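Local coordinates for beta-1,4-mannanase (Aplysia kurodai, PDB 3VUP), which probably hydrolyses the beta-1,4-mannosidic bonds of mannan as a digestive-fluid enzyme of the sea hare, at residues G150-E164 and I211-W225. Sequence-based numbering, arbitrary orientation.
Sequences GHVALGGWDLMNEPE and IKTTDPGALVTMGVW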
ATOM      1  N   GLY A 150     -14.268  10.097   5.124  1.00  8.83           N
ATOM      2  CA  GLY A 150     -14.957  10.581   3.952  1.00  8.78           C
ATOM      3  C   GLY A 150     -14.200  11.548   3.069  1.00  9.03           C
ATOM      4  O   GLY A 150     -14.763  12.005   2.081  1.00 10.16           O
ATOM      5  N   HIS A 151     -12.946  11.858   3.387  1.00  8.89           N
ATOM      6  CA  HIS A 151     -12.229  12.882   2.634  1.00  8.56           C
ATOM      7  C   HIS A 151     -12.142  12.512   1.155  1.00  8.83           C
ATOM      8  O   HIS A 151     -11.716  11.411   0.811  1.00  9.46           O
ATOM      9  CB  HIS A 151     -10.826  13.088   3.199  1.00  8.32           C
ATOM     10  CG  HIS A 151     -10.213  14.388   2.795  1.00  8.76           C
ATOM     11  ND1 HIS A 151      -9.867  14.675   1.492  1.00  9.15           N
ATOM     12  CD2 HIS A 151      -9.908  15.489   3.520  1.00  8.87           C
ATOM     13  CE1 HIS A 151      -9.359  15.894   1.436  1.00  8.45           C
ATOM     14  NE2 HIS A 151      -9.376  16.413   2.652  1.00  8.79           N
ATOM     15  N   VAL A 152     -12.537  13.427   0.281  1.00  8.98           N
ATOM     16  CA  VAL A 152     -12.573  13.102  -1.146  1.00 10.25           C
ATOM     17  C   VAL A 152     -11.207  12.777  -1.760  1.00  9.93           C
ATOM     18  O   VAL A 152     -11.145  12.108  -2.796  1.00 11.14           O
ATOM     19  CB  VAL A 152     -13.274  14.194  -1.980  1.00 11.78           C
ATOM     20  CG1 VAL A 152     -14.721  14.335  -1.539  1.00 13.20           C
ATOM     21  CG2 VAL A 152     -12.538  15.521  -1.877  1.00 11.96           C
ATOM     22  N   ALA A 153     -10.123  13.233  -1.134  1.00  8.47           N
ATOM     23  CA  ALA A 153      -8.784  12.970  -1.668  1.00  8.11           C
ATOM     24  C   ALA A 153      -8.133  11.715  -1.097  1.00  7.80           C
ATOM     25  O   ALA A 153      -7.006  11.384  -1.468  1.00  8.35           O
ATOM     26  CB  ALA A 153      -7.867  14.179  -1.499  1.00  8.52           C
ATOM     27  N   LEU A 154      -8.836  11.015  -0.211  1.00  7.63           N
ATOM     28  CA  LEU A 154      -8.343   9.738   0.287  1.00  7.98           C
ATOM     29  C   LEU A 154      -8.697   8.642  -0.714  1.00  7.13           C
ATOM     30  O   LEU A 154      -9.871   8.346  -0.934  1.00  8.70           O
ATOM     31  CB  LEU A 154      -8.957   9.419   1.648  1.00  9.41           C
ATOM     32  CG  LEU A 154      -8.638   8.031   2.195  1.00 10.05           C
ATOM     33  CD1 LEU A 154      -7.173   7.932   2.575  1.00 10.34           C
ATOM     34  CD2 LEU A 154      -9.526   7.742   3.392  1.00 11.32           C
ATOM     35  N   GLY A 155      -7.682   8.060  -1.344  1.00  6.06           N
ATOM     36  CA  GLY A 155      -7.900   6.954  -2.263  1.00  6.37           C
ATOM     37  C   GLY A 155      -8.111   5.639  -1.535  1.00  6.19           C
ATOM     38  O   GLY A 155      -9.015   4.866  -1.858  1.00  6.39           O
ATOM     39  N   GLY A 156      -7.272   5.381  -0.538  1.00  6.20           N
ATOM     40  CA  GLY A 156      -7.398   4.170   0.245  1.00  6.37           C
ATOM     41  C   GLY A 156      -6.218   4.023   1.173  1.00  6.26           C
ATOM     42  O   GLY A 156      -5.187   4.680   1.005  1.00  7.31           O
ATOM     43  N   TRP A 157      -6.380   3.157   2.159  1.00  5.54           N
ATOM     44  CA  TRP A 157      -5.358   2.903   3.163  1.00  5.85           C
ATOM     45  C   TRP A 157      -4.604   1.628   2.809  1.00  5.17           C
ATOM     46  O   TRP A 157      -5.214   0.580   2.639  1.00  6.12           O
ATOM     47  CB  TRP A 157      -5.998   2.721   4.542  1.00  5.80           C
ATOM     48  CG  TRP A 157      -6.679   3.948   5.073  1.00  6.62           C
ATOM     49  CD1 TRP A 157      -8.022   4.222   5.048  1.00  7.60           C
ATOM     50  CD2 TRP A 157      -6.056   5.068   5.720  1.00  6.48           C
ATOM     51  NE1 TRP A 157      -8.267   5.435   5.638  1.00  8.06           N
ATOM     52  CE2 TRP A 157      -7.082   5.977   6.058  1.00  7.40           C
ATOM     53  CE3 TRP A 157      -4.733   5.392   6.051  1.00  6.87           C
ATOM     54  CZ2 TRP A 157      -6.827   7.191   6.707  1.00  7.85           C
ATOM     55  CZ3 TRP A 157      -4.478   6.602   6.690  1.00  8.25           C
ATOM     56  CH2 TRP A 157      -5.523   7.485   7.013  1.00  8.21           C
ATOM     57  N   ASP A 158      -3.285   1.729   2.679  1.00  4.66           N
ATOM     58  CA  ASP A 158      -2.429   0.568   2.461  1.00  4.92           C
ATOM     59  C   ASP A 158      -1.875   0.193   3.838  1.00  4.82           C
ATOM     60  O   ASP A 158      -1.101   0.944   4.436  1.00  5.11           O
ATOM     61  CB  ASP A 158      -1.318   0.938   1.475  1.00  5.12           C
ATOM     62  CG  ASP A 158      -0.302  -0.177   1.238  1.00  4.90           C
ATOM     63  OD1 ASP A 158      -0.244  -1.142   2.030  1.00  5.36           O
ATOM     64  OD2 ASP A 158       0.480  -0.042   0.259  1.00  5.52           O
ATOM     65  N   LEU A 159      -2.277  -0.964   4.355  1.00  4.34           N
ATOM     66  CA  LEU A 159      -1.893  -1.328   5.716  1.00  4.54           C
ATOM     67  C   LEU A 159      -0.407  -1.570   5.890  1.00  4.31           C
ATOM     68  O   LEU A 159       0.146  -1.298   6.948  1.00  4.93           O
ATOM     69  CB  LEU A 159      -2.634  -2.580   6.163  1.00  5.00           C
ATOM     70  CG  LEU A 159      -4.152  -2.485   6.169  1.00  5.08           C
ATOM     71  CD1 LEU A 159      -4.726  -3.754   6.757  1.00  6.02           C
ATOM     72  CD2 LEU A 159      -4.634  -1.269   6.942  1.00  5.69           C
ATOM     73  N   MET A 160       0.238  -2.133   4.879  1.00  4.56           N
ATOM     74  CA  MET A 160       1.616  -2.545   5.055  1.00  4.77           C
ATOM     75  C   MET A 160       2.338  -2.749   3.753  1.00  4.87           C
ATOM     76  O   MET A 160       1.867  -3.448   2.841  1.00  5.19           O
ATOM     77  CB  MET A 160       1.695  -3.836   5.867  1.00  5.46           C
ATOM     78  CG  MET A 160       3.126  -4.298   6.164  1.00  6.43           C
ATOM     79  SD  MET A 160       3.216  -5.687   7.306  1.00  7.55           S
ATOM     80  CE  MET A 160       3.931  -4.885   8.730  1.00  8.88           C
ATOM     81  N   ASN A 161       3.521  -2.158   3.688  1.00  4.75           N
ATOM     82  CA  ASN A 161       4.431  -2.435   2.604  1.00  4.06           C
ATOM     83  C   ASN A 161       5.188  -3.741   2.799  1.00  4.32           C
ATOM     84  O   ASN A 161       5.946  -3.890   3.760  1.00  4.60           O
ATOM     85  CB  ASN A 161       5.450  -1.319   2.472  1.00  4.77           C
ATOM     86  CG  ASN A 161       6.316  -1.520   1.270  1.00  4.66           C
ATOM     87  OD1 ASN A 161       5.831  -1.435   0.145  1.00  4.67           O
ATOM     88  ND2 ASN A 161       7.584  -1.854   1.482  1.00  4.98           N
ATOM     89  N   GLU A 162       4.970  -4.671   1.875  1.00  4.41           N
ATOM     90  CA  GLU A 162       5.763  -5.896   1.746  1.00  4.28           C
ATOM     91  C   GLU A 162       5.932  -6.698   3.044  1.00  4.68           C
ATOM     92  O   GLU A 162       7.053  -6.877   3.528  1.00  5.18           O
ATOM     93  CB  GLU A 162       7.120  -5.569   1.114  1.00  4.70           C
ATOM     94  CG  GLU A 162       6.926  -4.877  -0.238  1.00  5.04           C
ATOM     95  CD  GLU A 162       8.189  -4.708  -1.066  1.00  5.17           C
ATOM     96  OE1 GLU A 162       9.310  -4.894  -0.538  1.00  6.99           O
ATOM     97  OE2 GLU A 162       8.047  -4.369  -2.272  1.00  5.60           O
ATOM     98  N   PRO A 163       4.820  -7.223   3.592  1.00  5.32           N
ATOM     99  CA  PRO A 163       4.918  -8.099   4.771  1.00  5.06           C
ATOM    100  C   PRO A 163       5.939  -9.219   4.551  1.00  5.24           C
ATOM    101  O   PRO A 163       6.580  -9.680   5.498  1.00  5.98           O
ATOM    102  CB  PRO A 163       3.510  -8.695   4.882  1.00  6.10           C
ATOM    103  CG  PRO A 163       2.619  -7.738   4.149  1.00  7.20           C
ATOM    104  CD  PRO A 163       3.447  -7.143   3.063  1.00  5.71           C
ATOM    105  N   GLU A 164       6.089  -9.641   3.300  1.00  5.09           N
ATOM    106  CA  GLU A 164       6.933 -10.779   2.963  1.00  5.44           C
ATOM    107  C   GLU A 164       8.410 -10.570   3.264  1.00  5.74           C
ATOM    108  O   GLU A 164       9.163 -11.537   3.321  1.00  6.54           O
ATOM    109  CB  GLU A 164       6.727 -11.179   1.505  1.00  5.29           C
ATOM    110  CG  GLU A 164       5.274 -11.486   1.175  1.00  4.97           C
ATOM    111  CD  GLU A 164       4.442 -10.263   0.784  1.00  4.19           C
ATOM    112  OE1 GLU A 164       4.998  -9.150   0.628  1.00  4.90           O
ATOM    113  OE2 GLU A 164       3.211 -10.447   0.618  1.00  4.69           O
ATOM    114  N   ILE A 211     -10.670   0.213  10.260  1.00  6.38           N
ATOM    115  CA  ILE A 211     -10.824   1.279   9.278  1.00  5.90           C
ATOM    116  C   ILE A 211     -12.252   1.336   8.739  1.00  6.19           C
ATOM    117  O   ILE A 211     -12.878   2.395   8.710  1.00  6.52           O
ATOM    118  CB  ILE A 211      -9.800   1.139   8.135  1.00  6.70           C
ATOM    119  CG1 ILE A 211      -8.386   1.409   8.659  1.00  7.48           C
ATOM    120  CG2 ILE A 211     -10.146   2.074   6.970  1.00  7.12           C
ATOM    121  CD1 ILE A 211      -7.304   1.010   7.705  1.00  7.84           C
ATOM    122  N   LYS A 212     -12.775   0.187   8.329  1.00  5.63           N
ATOM    123  CA  LYS A 212     -14.094   0.156   7.703  1.00  6.56           C
ATOM    124  C   LYS A 212     -15.281   0.132   8.672  1.00  7.05           C
ATOM    125  O   LYS A 212     -16.438   0.179   8.247  1.00  9.31           O
ATOM    126  CB  LYS A 212     -14.166  -0.919   6.628  1.00  6.78           C
ATOM    127  CG  LYS A 212     -13.361  -0.507   5.400  1.00  7.03           C
ATOM    128  CD  LYS A 212     -13.455  -1.497   4.250  1.00  6.93           C
ATOM    129  CE  LYS A 212     -12.567  -2.707   4.480  1.00  6.28           C
ATOM    130  NZ  LYS A 212     -12.618  -3.634   3.320  1.00  7.13           N
ATOM    131  N   THR A 213     -14.998   0.065   9.967  1.00  7.04           N
ATOM    132  CA  THR A 213     -16.010   0.332  10.984  0.63  7.87           C
ATOM    133  C   THR A 213     -16.088   1.840  11.212  1.00  7.42           C
ATOM    134  O   THR A 213     -17.160   2.412  11.377  1.00 10.00           O
ATOM    135  CB  THR A 213     -15.682  -0.352  12.337  0.63 10.11           C
ATOM    136  OG1 THR A 213     -15.530  -1.761  12.156  0.63 11.62           O
ATOM    137  CG2 THR A 213     -16.791  -0.109  13.347  0.63 10.45           C
ATOM    138  N   THR A 214     -14.927   2.482  11.207  1.00  7.43           N
ATOM    139  CA  THR A 214     -14.818   3.902  11.517  1.00  7.12           C
ATOM    140  C   THR A 214     -15.178   4.787  10.323  1.00  6.41           C
ATOM    141  O   THR A 214     -15.861   5.803  10.477  1.00  7.52           O
ATOM    142  CB  THR A 214     -13.401   4.197  12.024  1.00  7.54           C
ATOM    143  OG1 THR A 214     -13.139   3.389  13.175  1.00  9.98           O
ATOM    144  CG2 THR A 214     -13.245   5.652  12.399  1.00  8.62           C
ATOM    145  N   ASP A 215     -14.711   4.392   9.142  1.00  5.98           N
ATOM    146  CA  ASP A 215     -15.058   5.058   7.891  1.00  6.43           C
ATOM    147  C   ASP A 215     -15.492   3.975   6.910  1.00  6.40           C
ATOM    148  O   ASP A 215     -14.673   3.450   6.147  1.00  6.31           O
ATOM    149  CB  ASP A 215     -13.866   5.832   7.327  1.00  6.80           C
ATOM    150  CG  ASP A 215     -14.210   6.602   6.059  1.00  6.97           C
ATOM    151  OD1 ASP A 215     -15.372   6.515   5.588  1.00  7.53           O
ATOM    152  OD2 ASP A 215     -13.314   7.292   5.520  1.00  7.49           O
ATOM    153  N   PRO A 216     -16.783   3.609   6.952  1.00  6.79           N
ATOM    154  CA  PRO A 216     -17.247   2.463   6.167  1.00  7.12           C
ATOM    155  C   PRO A 216     -17.054   2.601   4.663  1.00  7.07           C
ATOM    156  O   PRO A 216     -17.012   1.583   3.979  1.00  7.76           O
ATOM    157  CB  PRO A 216     -18.731   2.382   6.505  1.00  9.28           C
ATOM    158  CG  PRO A 216     -18.878   3.059   7.797  1.00 10.51           C
ATOM    159  CD  PRO A 216     -17.823   4.113   7.867  1.00  8.12           C
ATOM    160  N   GLY A 217     -16.932   3.825   4.164  1.00  6.85           N
ATOM    161  CA  GLY A 217     -16.688   4.048   2.751  1.00  7.22           C
ATOM    162  C   GLY A 217     -15.234   4.082   2.317  1.00  6.76           C
ATOM    163  O   GLY A 217     -14.960   4.296   1.135  1.00  7.58           O
ATOM    164  N   ALA A 218     -14.306   3.871   3.246  1.00  5.96           N
ATOM    165  CA  ALA A 218     -12.890   3.824   2.896  1.00  6.59           C
ATOM    166  C   ALA A 218     -12.505   2.494   2.264  1.00  6.34           C
ATOM    167  O   ALA A 218     -13.090   1.453   2.568  1.00  6.97           O
ATOM    168  CB  ALA A 218     -12.031   4.089   4.128  1.00  8.00           C
ATOM    169  N   LEU A 219     -11.501   2.540   1.398  1.00  5.34           N
ATOM    170  CA  LEU A 219     -10.947   1.339   0.794  1.00  5.52           C
ATOM    171  C   LEU A 219      -9.642   0.962   1.471  1.00  5.28           C
ATOM    172  O   LEU A 219      -8.897   1.837   1.931  1.00  5.86           O
ATOM    173  CB  LEU A 219     -10.706   1.549  -0.701  1.00  5.77           C
ATOM    174  CG  LEU A 219     -11.917   2.004  -1.526  1.00  6.40           C
ATOM    175  CD1 LEU A 219     -11.519   2.208  -2.985  1.00  7.77           C
ATOM    176  CD2 LEU A 219     -13.062   1.010  -1.412  1.00  7.89           C
ATOM    177  N   VAL A 220      -9.360  -0.338   1.499  1.00  4.93           N
ATOM    178  CA  VAL A 220      -8.171  -0.854   2.162  1.00  4.67           C
ATOM    179  C   VAL A 220      -7.435  -1.828   1.242  1.00  4.33           C
ATOM    180  O   VAL A 220      -8.055  -2.670   0.560  1.00  5.04           O
ATOM    181  CB  VAL A 220      -8.530  -1.549   3.507  1.00  4.80           C
ATOM    182  CG1 VAL A 220      -7.264  -2.002   4.231  1.00  5.68           C
ATOM    183  CG2 VAL A 220      -9.320  -0.599   4.388  1.00  5.73           C
ATOM    184  N   THR A 221      -6.109  -1.706   1.232  1.00  4.50           N
ATOM    185  CA  THR A 221      -5.247  -2.592   0.461  1.00  4.94           C
ATOM    186  C   THR A 221      -3.985  -2.898   1.286  1.00  4.10           C
ATOM    187  O   THR A 221      -3.871  -2.491   2.447  1.00  4.64           O
ATOM    188  CB  THR A 221      -4.879  -1.951  -0.906  1.00  5.17           C
ATOM    189  OG1 THR A 221      -4.234  -2.912  -1.752  1.00  5.12           O
ATOM    190  CG2 THR A 221      -3.967  -0.757  -0.723  1.00  5.64           C
ATOM    191  N   MET A 222      -3.047  -3.603   0.661  1.00  5.00           N
ATOM    192  CA  MET A 222      -1.756  -3.942   1.241  1.00  4.61           C
ATOM    193  C   MET A 222      -0.860  -4.269   0.051  1.00  4.27           C
ATOM    194  O   MET A 222      -1.297  -4.921  -0.899  1.00  4.75           O
ATOM    195  CB  MET A 222      -1.912  -5.111   2.224  1.00  5.17           C
ATOM    196  CG  MET A 222      -0.619  -5.708   2.759  1.00  5.39           C
ATOM    197  SD  MET A 222       0.124  -6.884   1.594  1.00  5.87           S
ATOM    198  CE  MET A 222      -1.258  -8.001   1.369  1.00  7.55           C
ATOM    199  N   GLY A 223       0.384  -3.800   0.079  1.00  4.29           N
ATOM    200  CA  GLY A 223       1.282  -3.964  -1.051  1.00  4.37           C
ATOM    201  C   GLY A 223       2.222  -5.154  -0.925  1.00  4.45           C
ATOM    202  O   GLY A 223       3.165  -5.126  -0.128  1.00  5.47           O
ATOM    203  N   VAL A 224       1.969  -6.205  -1.695  1.00  4.19           N
ATOM    204  CA  VAL A 224       2.834  -7.381  -1.639  1.00  4.55           C
ATOM    205  C   VAL A 224       4.113  -7.150  -2.429  1.00  4.28           C
ATOM    206  O   VAL A 224       4.131  -6.434  -3.431  1.00  4.47           O
ATOM    207  CB  VAL A 224       2.133  -8.672  -2.135  1.00  4.85           C
ATOM    208  CG1 VAL A 224       0.896  -8.964  -1.291  1.00  5.59           C
ATOM    209  CG2 VAL A 224       1.781  -8.611  -3.619  1.00  4.90           C
ATOM    210  N   TRP A 225       5.194  -7.786  -2.001  1.00  4.15           N
ATOM    211  CA  TRP A 225       6.479  -7.594  -2.666  1.00  4.55           C
ATOM    212  C   TRP A 225       6.524  -8.196  -4.061  1.00  4.59           C
ATOM    213  O   TRP A 225       7.310  -7.775  -4.906  1.00  4.61           O
ATOM    214  CB  TRP A 225       7.614  -8.113  -1.779  1.00  4.77           C
ATOM    215  CG  TRP A 225       8.364  -9.338  -2.251  1.00  5.13           C
ATOM    216  CD1 TRP A 225       9.647  -9.360  -2.724  1.00  6.07           C
ATOM    217  CD2 TRP A 225       7.923 -10.713  -2.243  1.00  5.44           C
ATOM    218  NE1 TRP A 225      10.027 -10.645  -3.022  1.00  6.33           N
ATOM    219  CE2 TRP A 225       8.990 -11.492  -2.737  1.00  5.91           C
ATOM    220  CE3 TRP A 225       6.728 -11.359  -1.895  1.00  5.60           C
ATOM    221  CZ2 TRP A 225       8.902 -12.877  -2.890  1.00  6.14           C
ATOM    222  CZ3 TRP A 225       6.645 -12.742  -2.050  1.00  6.10           C
ATOM    223  CH2 TRP A 225       7.727 -13.481  -2.537  1.00  6.06           C
TER
HETATM  224  O   HOH W   1     -10.745   5.094   0.387  1.00  8.35           O
HETATM  225  O   HOH W   2     -10.632   7.289   6.564  1.00 10.36           O
HETATM  226  O   HOH W   3       9.215  -5.851  -4.301  1.00  7.01           O
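A bend at chi2 (86°) turns the carboxylate of Glu164 back toward Val224 and Trp225, while Trp157, with CG anti to its carbonyl carbon (chi1 -65°), brings the CD1 corner of its indole to Ile211 CG2. Between these two ends, strands 157-161 and 220-224 run parallel as the fourth and fifth staves of the TIM barrel. Their ladder is regular from Trp157 N to Leu219 O (2.9 Å) through Leu159 N to Thr221 O; a beta bulge then shifts the register by one before Asn161 pairs with Gly223. Outside the barrel, the side chains of Leu159 and Ile211 pass each other in opposite directions, CD2 to CD1 3.6 Å, joining strand to helix 197-214. At the N-terminal end of the strands, a water in the indole plane links Trp157 NE1 to Asp215 OD2, which also accepts from Gly150 N (3.0 Å); Arg1 pairs with OD1. At the far end, Trp225 N reaches Glu164 OE1 at 3.0 Å, from above the carboxylate plane, while Glu164 CG packs 3.4 Å from Trp225 CE3. With an alanine here, Trp225 N, Ser229 and Tyr240 would probably lose the carboxylate they share, and a gap would open beside the indole. Glu162 packs CD on Trp225 CB (3.5 Å), the carboxylate plane 82° from the indole. Inside the barrel, Arg60 ties buried Asp158 to Asn161 OD1 as a second-shell link, and His262 bonds Glu162 OE2. The Asn-Glu-Pro run 161-163 ends the fourth strand, where clan GH-A glycosidases carry their acid/base glutamate, probably Glu162 here; these bonds likely fix how Asn161 and Glu162 face the presumed active-site cleft.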